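Local coordinates for protein polyketide Synthase III (Ectocarpus siliculosus, PDB 4B0N) that probably acts as a type III polyketide synthase, an acyltransferase of the chalcone synthase family, in a route to phlorotannin monomers of this brown alga, at residues 57-62 with 89-94; 80-85 with 236-241; 96-101 with 109-114. One frame throughout, in Å; residues are numbered along the deposited sequence.

Interaction 1 (57-62 with 89-94); sequences CTQNEA and GSRYFA. With ACD (arachidonic acid), chain D.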
loop_
_atom_site.group_PDB
_atom_site.type_symbol
_atom_site.label_atom_id
_atom_site.label_comp_id
_atom_site.label_asym_id
_atom_site.label_seq_id
_atom_site.Cartn_x
_atom_site.Cartn_y
_atom_site.Cartn_z
ATOM N N CYS A 57 -22.884 17.493 6.865
ATOM C CA CYS A 57 -22.663 18.850 7.362
ATOM C C CYS A 57 -22.615 19.859 6.221
ATOM O O CYS A 57 -21.763 19.760 5.336
ATOM C CB CYS A 57 -21.369 18.912 8.179
ATOM S SG CYS A 57 -20.804 20.569 8.648
ATOM N N THR A 58 -23.532 20.827 6.253
ATOM C CA THR A 58 -23.575 21.901 5.256
ATOM C C THR A 58 -22.390 22.853 5.427
ATOM O O THR A 58 -21.738 22.862 6.474
ATOM C CB THR A 58 -24.893 22.706 5.318
ATOM O OG1 THR A 58 -24.954 23.446 6.544
ATOM C CG2 THR A 58 -26.108 21.785 5.207
ATOM N N GLN A 59 -22.119 23.652 4.398
ATOM C CA GLN A 59 -20.957 24.540 4.403
ATOM C C GLN A 59 -21.149 25.787 5.268
ATOM O O GLN A 59 -20.172 26.360 5.758
ATOM C CB GLN A 59 -20.544 24.910 2.977
ATOM C CG GLN A 59 -19.069 25.268 2.831
ATOM C CD GLN A 59 -18.122 24.085 3.005
ATOM O OE1 GLN A 59 -18.466 23.062 3.610
ATOM N NE2 GLN A 59 -16.911 24.227 2.477
ATOM N N ASN A 60 -22.399 26.200 5.455
ATOM C CA ASN A 60 -22.715 27.263 6.406
ATOM C C ASN A 60 -22.486 26.804 7.849
ATOM O O ASN A 60 -22.017 27.580 8.686
ATOM C CB ASN A 60 -24.149 27.766 6.214
ATOM C CG ASN A 60 -24.345 28.502 4.898
ATOM O OD1 ASN A 60 -23.491 29.283 4.466
ATOM N ND2 ASN A 60 -25.482 28.263 4.258
ATOM N N GLU A 61 -22.816 25.540 8.121
ATOM C CA GLU A 61 -22.559 24.907 9.417
ATOM C C GLU A 61 -21.059 24.805 9.693
ATOM O O GLU A 61 -20.588 25.211 10.759
ATOM C CB GLU A 61 -23.198 23.514 9.479
ATOM C CG GLU A 61 -24.695 23.507 9.772
ATOM C CD GLU A 61 -25.355 22.159 9.499
ATOM O OE1 GLU A 61 -24.673 21.234 9.000
ATOM O OE2 GLU A 61 -26.568 22.023 9.776
ATOM N N ALA A 62 -20.321 24.271 8.718
ATOM C CA ALA A 62 -18.870 24.100 8.815
ATOM C C ALA A 62 -18.138 25.424 9.046
ATOM O O ALA A 62 -17.194 25.482 9.838
ATOM C CB ALA A 62 -18.335 23.403 7.573
ATOM N N GLY A 89 -21.453 22.595 -1.186
ATOM C CA GLY A 89 -22.667 22.919 -0.446
ATOM C C GLY A 89 -22.757 22.142 0.849
ATOM O O GLY A 89 -23.319 22.625 1.836
ATOM N N SER A 90 -22.192 20.937 0.837
ATOM C CA SER A 90 -22.237 20.023 1.974
ATOM C C SER A 90 -21.152 18.958 1.853
ATOM O O SER A 90 -20.589 18.754 0.775
ATOM C CB SER A 90 -23.608 19.349 2.059
ATOM O OG SER A 90 -23.905 18.633 0.872
ATOM N N ARG A 91 -20.859 18.292 2.970
ATOM C CA ARG A 91 -19.962 17.131 2.992
ATOM C C ARG A 91 -20.192 16.270 4.236
ATOM O O ARG A 91 -20.763 16.734 5.224
ATOM C CB ARG A 91 -18.486 17.537 2.835
ATOM C CG ARG A 91 -18.024 18.667 3.733
ATOM C CD ARG A 91 -16.785 19.350 3.183
ATOM N NE ARG A 91 -16.516 20.586 3.915
ATOM C CZ ARG A 91 -15.547 20.744 4.815
ATOM N NH1 ARG A 91 -14.713 19.751 5.096
ATOM N NH2 ARG A 91 -15.403 21.912 5.427
ATOM N N TYR A 92 -19.755 15.014 4.172
ATOM C CA TYR A 92 -20.064 14.022 5.204
ATOM C C TYR A 92 -18.887 13.758 6.142
ATOM O O TYR A 92 -17.740 13.661 5.703
ATOM C CB TYR A 92 -20.524 12.711 4.558
ATOM C CG TYR A 92 -21.793 12.829 3.742
ATOM C CD1 TYR A 92 -21.791 13.453 2.494
ATOM C CD2 TYR A 92 -22.995 12.302 4.212
ATOM C CE1 TYR A 92 -22.950 13.562 1.748
ATOM C CE2 TYR A 92 -24.161 12.403 3.469
ATOM C CZ TYR A 92 -24.130 13.033 2.239
ATOM O OH TYR A 92 -25.282 13.142 1.496
ATOM N N PHE A 93 -19.186 13.638 7.434
ATOM C CA PHE A 93 -18.175 13.364 8.455
ATOM C C PHE A 93 -18.570 12.195 9.362
ATOM O O PHE A 93 -19.751 11.975 9.634
ATOM C CB PHE A 93 -17.912 14.611 9.308
ATOM C CG PHE A 93 -17.543 15.835 8.513
ATOM C CD1 PHE A 93 -16.452 15.826 7.647
ATOM C CD2 PHE A 93 -18.276 17.009 8.648
ATOM C CE1 PHE A 93 -16.114 16.958 6.920
ATOM C CE2 PHE A 93 -17.939 18.142 7.927
ATOM C CZ PHE A 93 -16.857 18.118 7.064
ATOM N N ALA A 94 -17.566 11.456 9.826
ATOM C CA ALA A 94 -17.772 10.318 10.729
ATOM C C ALA A 94 -17.876 10.744 12.194
ATOM O O ALA A 94 -18.336 9.978 13.042
ATOM C CB ALA A 94 -16.657 9.295 10.552
HETATM C C1 ACD D . -4.605 15.901 -2.221
HETATM C C2 ACD D . -3.965 14.695 -1.569
HETATM C C3 ACD D . -4.785 14.268 -0.355
HETATM C C4 ACD D . -3.888 13.727 0.751
HETATM C C5 ACD D . -4.635 13.713 2.063
HETATM C C6 ACD D . -4.037 13.300 3.178
HETATM C C7 ACD D . -4.810 13.284 4.474
HETATM C C8 ACD D . -4.786 14.631 5.155
HETATM C C9 ACD D . -5.790 14.964 5.965
HETATM C C10 ACD D . -5.794 16.300 6.670
HETATM C C11 ACD D . -6.983 17.117 6.230
HETATM C C12 ACD D . -7.769 17.693 7.135
HETATM C C13 ACD D . -8.953 18.513 6.678
HETATM C C14 ACD D . -10.203 18.111 7.424
HETATM C C15 ACD D . -11.381 18.593 7.033
HETATM C C16 ACD D . -12.650 18.213 7.758
HETATM C C17 ACD D . -12.926 19.239 8.851
HETATM C C18 ACD D . -14.095 20.156 8.510
HETATM C C19 ACD D . -13.781 21.582 8.943
HETATM C C20 ACD D . -15.007 22.463 8.862
HETATM O O1 ACD D . -4.763 15.906 -3.463
#
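Cys57 and Arg91 face each other as an antiparallel hydrogen-bonded pair, Cys57 N giving to Arg91 O at 2.8 Å and Arg91 N returning the bond to Cys57 O at 2.9 Å. One step on, Thr58 and Ser90 form a non-hydrogen-bonded pair, and Gln59 N then reaches Gly89 O just as the chain turns into a helix. Thr58 is the N-cap there and makes a capping box with Glu61: Thr58 N donates to Glu61 OE1, while the return bond from Glu61 N to Thr58 OG1 is weak.

The side chains of Cys57 and Arg91 share one face of the strand pair. Cys57 CB packs on Phe93 CE2 at 3.5 Å and its SG lies in plane at the ring's edge, a sulfur-aromatic contact. Arg91 CG sits between the backbone N and the carbonyl carbon (chi1 48°), and the chain runs extended from CG to NE. There NE meets Gln59 OE1 at 3.2 Å in an almost straight bond (172°), on a lone pair in the amide plane and within the guanidinium plane, although the two planes stand 73° apart. This bond helps set the turn of the guanidinium. Phe93 CZ sits over one of its faces, off toward the rim, and NH1 comes 3.5 Å from arachidonic acid C18. A cationic group thus lines the pocket beside the hydrocarbon tail, which Phe93 and Ala62 also touch.

The polar ends are held from outside as well. Gln59 NE2 donates to Ala241 O, and Arg91 NH2 and NH1 make weak hydrogen bonds to His240 O and Phe243 O, respectively. Arg91 of strand 90-93 and Gln59 of helix 59-68 thus link sheet and helix to the end of helix 234-242, with Tyr83 of helix 79-84 packed on Gln59, Ala62 and Arg91.

Interaction 2 (80-85 with 236-241); sequences ERIYGN and DAILHA. With ACD (arachidonic acid), chain D.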
loop_
_atom_site.group_PDB
_atom_site.type_symbol
_atom_site.label_atom_id
_atom_site.label_comp_id
_atom_site.label_asym_id
_atom_site.label_seq_id
_atom_site.Cartn_x
_atom_site.Cartn_y
_atom_site.Cartn_z
ATOM N N GLU A 80 -14.719 33.270 5.601
ATOM C CA GLU A 80 -16.045 33.375 4.984
ATOM C C GLU A 80 -16.006 33.313 3.458
ATOM O O GLU A 80 -16.951 32.835 2.826
ATOM C CB GLU A 80 -16.761 34.643 5.454
ATOM C CG GLU A 80 -18.251 34.655 5.145
ATOM C CD GLU A 80 -19.093 35.171 6.297
ATOM O OE1 GLU A 80 -18.526 35.544 7.350
ATOM O OE2 GLU A 80 -20.335 35.198 6.149
ATOM N N ARG A 81 -14.911 33.791 2.877
ATOM C CA ARG A 81 -14.715 33.717 1.436
ATOM C C ARG A 81 -14.277 32.316 0.987
ATOM O O ARG A 81 -14.709 31.839 -0.064
ATOM C CB ARG A 81 -13.725 34.791 0.975
ATOM C CG ARG A 81 -13.496 34.858 -0.531
ATOM C CD ARG A 81 -14.762 35.173 -1.316
ATOM N NE ARG A 81 -14.550 34.990 -2.752
ATOM C CZ ARG A 81 -14.300 35.973 -3.614
ATOM N NH1 ARG A 81 -14.238 37.237 -3.208
ATOM N NH2 ARG A 81 -14.119 35.687 -4.895
ATOM N N ILE A 82 -13.433 31.663 1.786
ATOM C CA ILE A 82 -12.939 30.315 1.468
ATOM C C ILE A 82 -14.087 29.308 1.347
ATOM O O ILE A 82 -14.130 28.518 0.399
ATOM C CB ILE A 82 -11.897 29.809 2.498
ATOM C CG1 ILE A 82 -10.712 30.778 2.595
ATOM C CG2 ILE A 82 -11.403 28.413 2.126
ATOM C CD1 ILE A 82 -9.646 30.368 3.593
ATOM N N TYR A 83 -15.013 29.362 2.304
ATOM C CA TYR A 83 -16.147 28.436 2.376
ATOM C C TYR A 83 -17.253 28.753 1.366
ATOM O O TYR A 83 -17.925 27.847 0.871
ATOM C CB TYR A 83 -16.707 28.389 3.803
ATOM C CG TYR A 83 -15.887 27.540 4.758
ATOM C CD1 TYR A 83 -14.664 27.993 5.261
ATOM C CD2 TYR A 83 -16.334 26.281 5.163
ATOM C CE1 TYR A 83 -13.913 27.218 6.131
ATOM C CE2 TYR A 83 -15.591 25.500 6.034
ATOM C CZ TYR A 83 -14.384 25.973 6.514
ATOM O OH TYR A 83 -13.643 25.199 7.377
ATOM N N GLY A 84 -17.437 30.038 1.066
ATOM C CA GLY A 84 -18.420 30.474 0.074
ATOM C C GLY A 84 -17.944 30.302 -1.360
ATOM O O GLY A 84 -18.742 30.022 -2.256
ATOM N N ASN A 85 -16.640 30.477 -1.571
ATOM C CA ASN A 85 -16.026 30.335 -2.888
ATOM C C ASN A 85 -15.376 28.954 -3.059
ATOM O O ASN A 85 -14.245 28.833 -3.541
ATOM C CB ASN A 85 -15.003 31.456 -3.109
ATOM C CG ASN A 85 -14.680 31.682 -4.573
ATOM O OD1 ASN A 85 -15.574 31.739 -5.419
ATOM N ND2 ASN A 85 -13.394 31.826 -4.876
ATOM N N ASP A 236 -3.937 25.242 5.456
ATOM C CA ASP A 236 -4.768 24.317 6.233
ATOM C C ASP A 236 -6.239 24.727 6.276
ATOM O O ASP A 236 -7.123 23.875 6.187
ATOM C CB ASP A 236 -4.218 24.144 7.653
ATOM C CG ASP A 236 -3.182 23.031 7.752
ATOM O OD1 ASP A 236 -2.492 22.748 6.748
ATOM O OD2 ASP A 236 -3.056 22.440 8.845
ATOM N N ALA A 237 -6.492 26.027 6.401
ATOM C CA ALA A 237 -7.852 26.566 6.349
ATOM C C ALA A 237 -8.572 26.178 5.055
ATOM O O ALA A 237 -9.733 25.762 5.085
ATOM C CB ALA A 237 -7.829 28.077 6.512
ATOM N N ILE A 238 -7.872 26.313 3.928
ATOM C CA ILE A 238 -8.397 25.928 2.617
ATOM C C ILE A 238 -8.723 24.432 2.585
ATOM O O ILE A 238 -9.811 24.039 2.156
ATOM C CB ILE A 238 -7.418 26.289 1.473
ATOM C CG1 ILE A 238 -7.181 27.800 1.418
ATOM C CG2 ILE A 238 -7.956 25.818 0.129
ATOM C CD1 ILE A 238 -5.971 28.211 0.602
ATOM N N LEU A 239 -7.784 23.612 3.054
ATOM C CA LEU A 239 -7.957 22.158 3.082
ATOM C C LEU A 239 -9.146 21.742 3.939
ATOM O O LEU A 239 -9.945 20.897 3.532
ATOM C CB LEU A 239 -6.688 21.459 3.581
ATOM C CG LEU A 239 -5.352 21.707 2.871
ATOM C CD1 LEU A 239 -4.246 20.993 3.629
ATOM C CD2 LEU A 239 -5.367 21.285 1.407
ATOM N N HIS A 240 -9.259 22.352 5.119
ATOM C CA HIS A 240 -10.346 22.071 6.058
ATOM C C HIS A 240 -11.702 22.375 5.488
ATOM O O HIS A 240 -12.691 21.732 5.848
ATOM C CB HIS A 240 -10.136 22.839 7.357
ATOM C CG HIS A 240 -9.143 22.193 8.291
ATOM N ND1 HIS A 240 -9.522 21.479 9.364
ATOM C CD2 HIS A 240 -7.749 22.167 8.272
ATOM C CE1 HIS A 240 -8.428 21.023 10.005
ATOM N NE2 HIS A 240 -7.345 21.445 9.336
ATOM N N ALA A 241 -11.754 23.356 4.588
ATOM C CA ALA A 241 -12.989 23.723 3.906
ATOM C C ALA A 241 -13.372 22.712 2.828
ATOM O O ALA A 241 -14.544 22.598 2.467
ATOM C CB ALA A 241 -12.862 25.113 3.303
HETATM C C1 ACD D . -4.605 15.901 -2.221
HETATM C C2 ACD D . -3.965 14.695 -1.569
HETATM C C3 ACD D . -4.785 14.268 -0.355
HETATM C C4 ACD D . -3.888 13.727 0.751
HETATM C C5 ACD D . -4.635 13.713 2.063
HETATM C C6 ACD D . -4.037 13.300 3.178
HETATM C C7 ACD D . -4.810 13.284 4.474
HETATM C C8 ACD D . -4.786 14.631 5.155
HETATM C C9 ACD D . -5.790 14.964 5.965
HETATM C C10 ACD D . -5.794 16.300 6.670
HETATM C C11 ACD D . -6.983 17.117 6.230
HETATM C C12 ACD D . -7.769 17.693 7.135
HETATM C C13 ACD D . -8.953 18.513 6.678
HETATM C C14 ACD D . -10.203 18.111 7.424
HETATM C C15 ACD D . -11.381 18.593 7.033
HETATM C C16 ACD D . -12.650 18.213 7.758
HETATM C C17 ACD D . -12.926 19.239 8.851
HETATM C C18 ACD D . -14.095 20.156 8.510
HETATM C C19 ACD D . -13.781 21.582 8.943
HETATM C C20 ACD D . -15.007 22.463 8.862
HETATM O O1 ACD D . -4.763 15.906 -3.463
#
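Tyr83 lays one face of its ring over Ala241 CB, 3.6 Å from the centroid of the Tyr83 ring and only 12° off the normal, a clear CH-pi contact. The first torsion of Tyr83 sets CG beside the backbone N, anti to the carbonyl carbon. Next to it in the chain, Ile82 is directed toward the partner helix and spreads its two branches over separate targets. CG2, anti to the backbone N, meets Ala241 CB at 3.8 Å and also touches Ile238 CA. CG1 takes the place beside the backbone N, and with chi2 at 179° the extended CD1 reaches Ala237 CB at 4.1 Å. The same CD1 touches Ile238 CG1, the two isoleucine side chains crossing at about a right angle.

Two helices of the N-terminal half of the thiolase-like fold are joined here, running in roughly the same direction with axes 9.5 Å apart at an angle of -36°. No hydrogen bond crosses between them; the interface is apolar, with the small Ala237 and Ala241 receiving the larger side chains of helix 79-84.

At the edge of the Tyr83 ring the packing borders the arachidonic acid. Tyr83 OH comes 3.4 Å from C20 of the fatty acid, and His240 O is 3.3 Å from C19. The His240 ring turns one face to the tail farther along, around C13 and C14. Helix 59-68 backs Tyr83 through Gln59, Ala62 and Ala66, while a ring stack with Phe230 engages His240.

Interaction 3 (96-101 with 109-114); sequences PDFTPG and LFYPAD. With ACD (arachidonic acid), chain D.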
loop_
_atom_site.group_PDB
_atom_site.type_symbol
_atom_site.label_atom_id
_atom_site.label_comp_id
_atom_site.label_asym_id
_atom_site.label_seq_id
_atom_site.Cartn_x
_atom_site.Cartn_y
_atom_site.Cartn_z
ATOM N N PRO A 96 -19.206 13.581 15.152
ATOM C CA PRO A 96 -20.250 14.587 15.387
ATOM C C PRO A 96 -19.736 15.993 15.717
ATOM O O PRO A 96 -20.534 16.926 15.791
ATOM C CB PRO A 96 -21.027 14.016 16.580
ATOM C CG PRO A 96 -20.049 13.146 17.288
ATOM C CD PRO A 96 -19.192 12.551 16.211
ATOM N N ASP A 97 -18.424 16.144 15.893
ATOM C CA ASP A 97 -17.816 17.417 16.307
ATOM C C ASP A 97 -18.154 18.627 15.424
ATOM O O ASP A 97 -17.887 19.770 15.808
ATOM C CB ASP A 97 -16.296 17.274 16.424
ATOM C CG ASP A 97 -15.886 16.352 17.545
ATOM O OD1 ASP A 97 -16.294 15.177 17.522
ATOM O OD2 ASP A 97 -15.167 16.802 18.456
ATOM N N PHE A 98 -18.738 18.378 14.254
ATOM C CA PHE A 98 -19.098 19.455 13.331
ATOM C C PHE A 98 -20.609 19.661 13.235
ATOM O O PHE A 98 -21.078 20.656 12.674
ATOM C CB PHE A 98 -18.476 19.209 11.955
ATOM C CG PHE A 98 -16.998 18.946 12.006
ATOM C CD1 PHE A 98 -16.108 19.959 12.350
ATOM C CD2 PHE A 98 -16.496 17.679 11.724
ATOM C CE1 PHE A 98 -14.744 19.717 12.405
ATOM C CE2 PHE A 98 -15.132 17.430 11.776
ATOM C CZ PHE A 98 -14.255 18.450 12.118
ATOM N N THR A 99 -21.358 18.711 13.789
ATOM C CA THR A 99 -22.808 18.818 13.913
ATOM C C THR A 99 -23.219 18.338 15.308
ATOM O O THR A 99 -23.793 17.254 15.448
ATOM C CB THR A 99 -23.540 17.996 12.830
ATOM O OG1 THR A 99 -23.132 16.624 12.902
ATOM C CG2 THR A 99 -23.235 18.533 11.446
ATOM N N PRO A 100 -22.922 19.145 16.350
ATOM C CA PRO A 100 -23.097 18.717 17.745
ATOM C C PRO A 100 -24.528 18.298 18.094
ATOM O O PRO A 100 -24.717 17.289 18.778
ATOM C CB PRO A 100 -22.689 19.959 18.552
ATOM C CG PRO A 100 -21.833 20.752 17.627
ATOM C CD PRO A 100 -22.437 20.536 16.272
ATOM N N GLY A 101 -25.513 19.060 17.622
ATOM C CA GLY A 101 -26.920 18.793 17.919
ATOM C C GLY A 101 -27.411 17.450 17.410
ATOM O O GLY A 101 -28.154 16.752 18.104
ATOM N N LEU A 109 -18.117 13.344 21.338
ATOM C CA LEU A 109 -17.322 14.332 20.624
ATOM C C LEU A 109 -15.849 13.948 20.724
ATOM O O LEU A 109 -15.305 13.823 21.821
ATOM C CB LEU A 109 -17.559 15.728 21.208
ATOM C CG LEU A 109 -18.682 16.624 20.661
ATOM C CD1 LEU A 109 -20.020 15.911 20.487
ATOM C CD2 LEU A 109 -18.837 17.845 21.558
ATOM N N PHE A 110 -15.216 13.760 19.570
ATOM C CA PHE A 110 -13.844 13.265 19.497
ATOM C C PHE A 110 -12.805 14.285 19.963
ATOM O O PHE A 110 -11.963 13.972 20.806
ATOM C CB PHE A 110 -13.539 12.789 18.070
ATOM C CG PHE A 110 -12.152 12.234 17.880
ATOM C CD1 PHE A 110 -11.690 11.175 18.660
ATOM C CD2 PHE A 110 -11.316 12.756 16.898
ATOM C CE1 PHE A 110 -10.415 10.664 18.477
ATOM C CE2 PHE A 110 -10.042 12.247 16.707
ATOM C CZ PHE A 110 -9.593 11.197 17.496
ATOM N N TYR A 111 -12.876 15.497 19.416
ATOM C CA TYR A 111 -11.886 16.539 19.689
ATOM C C TYR A 111 -12.084 17.171 21.065
ATOM O O TYR A 111 -13.221 17.285 21.527
ATOM C CB TYR A 111 -11.902 17.594 18.579
ATOM C CG TYR A 111 -11.606 17.005 17.218
ATOM C CD1 TYR A 111 -10.324 16.550 16.899
ATOM C CD2 TYR A 111 -12.609 16.880 16.254
ATOM C CE1 TYR A 111 -10.045 15.996 15.659
ATOM C CE2 TYR A 111 -12.337 16.329 15.009
ATOM C CZ TYR A 111 -11.055 15.888 14.720
ATOM O OH TYR A 111 -10.772 15.340 13.495
ATOM N N PRO A 112 -10.977 17.573 21.727
ATOM C CA PRO A 112 -11.044 18.095 23.096
ATOM C C PRO A 112 -11.905 19.349 23.220
ATOM O O PRO A 112 -11.924 20.184 22.309
ATOM C CB PRO A 112 -9.579 18.420 23.425
ATOM C CG PRO A 112 -8.909 18.561 22.103
ATOM C CD PRO A 112 -9.594 17.565 21.220
ATOM N N ALA A 113 -12.606 19.466 24.350
ATOM C CA ALA A 113 -13.458 20.622 24.650
ATOM C C ALA A 113 -12.642 21.912 24.711
ATOM O O ALA A 113 -13.191 23.014 24.742
ATOM C CB ALA A 113 -14.207 20.397 25.953
ATOM N N ASP A 114 -11.325 21.742 24.722
ATOM C CA ASP A 114 -10.355 22.824 24.649
ATOM C C ASP A 114 -10.595 23.732 23.438
ATOM O O ASP A 114 -10.443 24.950 23.529
ATOM C CB ASP A 114 -8.950 22.217 24.572
ATOM C CG ASP A 114 -7.863 23.178 25.009
ATOM O OD1 ASP A 114 -8.175 24.267 25.538
ATOM O OD2 ASP A 114 -6.680 22.832 24.824
HETATM C C1 ACD D . -4.605 15.901 -2.221
HETATM C C2 ACD D . -3.965 14.695 -1.569
HETATM C C3 ACD D . -4.785 14.268 -0.355
HETATM C C4 ACD D . -3.888 13.727 0.751
HETATM C C5 ACD D . -4.635 13.713 2.063
HETATM C C6 ACD D . -4.037 13.300 3.178
HETATM C C7 ACD D . -4.810 13.284 4.474
HETATM C C8 ACD D . -4.786 14.631 5.155
HETATM C C9 ACD D . -5.790 14.964 5.965
HETATM C C10 ACD D . -5.794 16.300 6.670
HETATM C C11 ACD D . -6.983 17.117 6.230
HETATM C C12 ACD D . -7.769 17.693 7.135
HETATM C C13 ACD D . -8.953 18.513 6.678
HETATM C C14 ACD D . -10.203 18.111 7.424
HETATM C C15 ACD D . -11.381 18.593 7.033
HETATM C C16 ACD D . -12.650 18.213 7.758
HETATM C C17 ACD D . -12.926 19.239 8.851
HETATM C C18 ACD D . -14.095 20.156 8.510
HETATM C C19 ACD D . -13.781 21.582 8.943
HETATM C C20 ACD D . -15.007 22.463 8.862
HETATM O O1 ACD D . -4.763 15.906 -3.463
#
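Asp97 and Leu109 bring their CA atoms to 5.3 Å where two irregular loop segments meet, the first of them folded into a turn by the bond from Thr99 N to Pro96 O. Asp97 does most of the holding. Its CG lies anti to the carbonyl carbon (chi1 -67°). The carboxylate accepts from two successive backbone N-H groups. Phe110 N donates to OD1 at 2.7 Å, on the syn lone pair, and Tyr111 N donates to OD2 at 2.8 Å from above the carboxylate plane.

Tyr111 then sets its ring across the acid, the two planes 83° apart, with Asp97 CB in plane at the ring's edge and Tyr111 CB 3.4 Å from OD2. Its OH is fixed elsewhere, by Ser225 O. Apolar contacts accompany these bonds: Pro96 CG rests on Leu109 CD1, and Phe98 CZ approaches Tyr111 CE2 at 4.1 Å. Phe98 also turns one face to C18 of arachidonic acid, its CZ 3.6 Å from C17, making it the member of this contact that walls the fatty-acid pocket.

Each carboxylate oxygen is thus gripped by one backbone N-H, which fixes the rotation of the group and pins Phe110 and Tyr111 against the turn. Two such donors would be expected to stabilise the ionised form of Asp97.

How the interactions relate
From the N terminus, strand 55-58 and helix 59-68 come first, and helix 79-84 follows before strand 90-93 returns to close interaction 1 over a loop of 26 residues. Interaction 2 opens inside that loop, at 80-85, and closes only at helix 234-242, 150 residues later, so the two cross. Interaction 3 begins after interaction 1 has closed, spans just seven residues and is nested within interaction 2. Interaction 1 is the hub: it touches both others, for example through Phe93 against Phe98, whereas interactions 2 and 3 do not touch. Together they tie the small sheet, three helices and the following loop around the tail of the fatty acid.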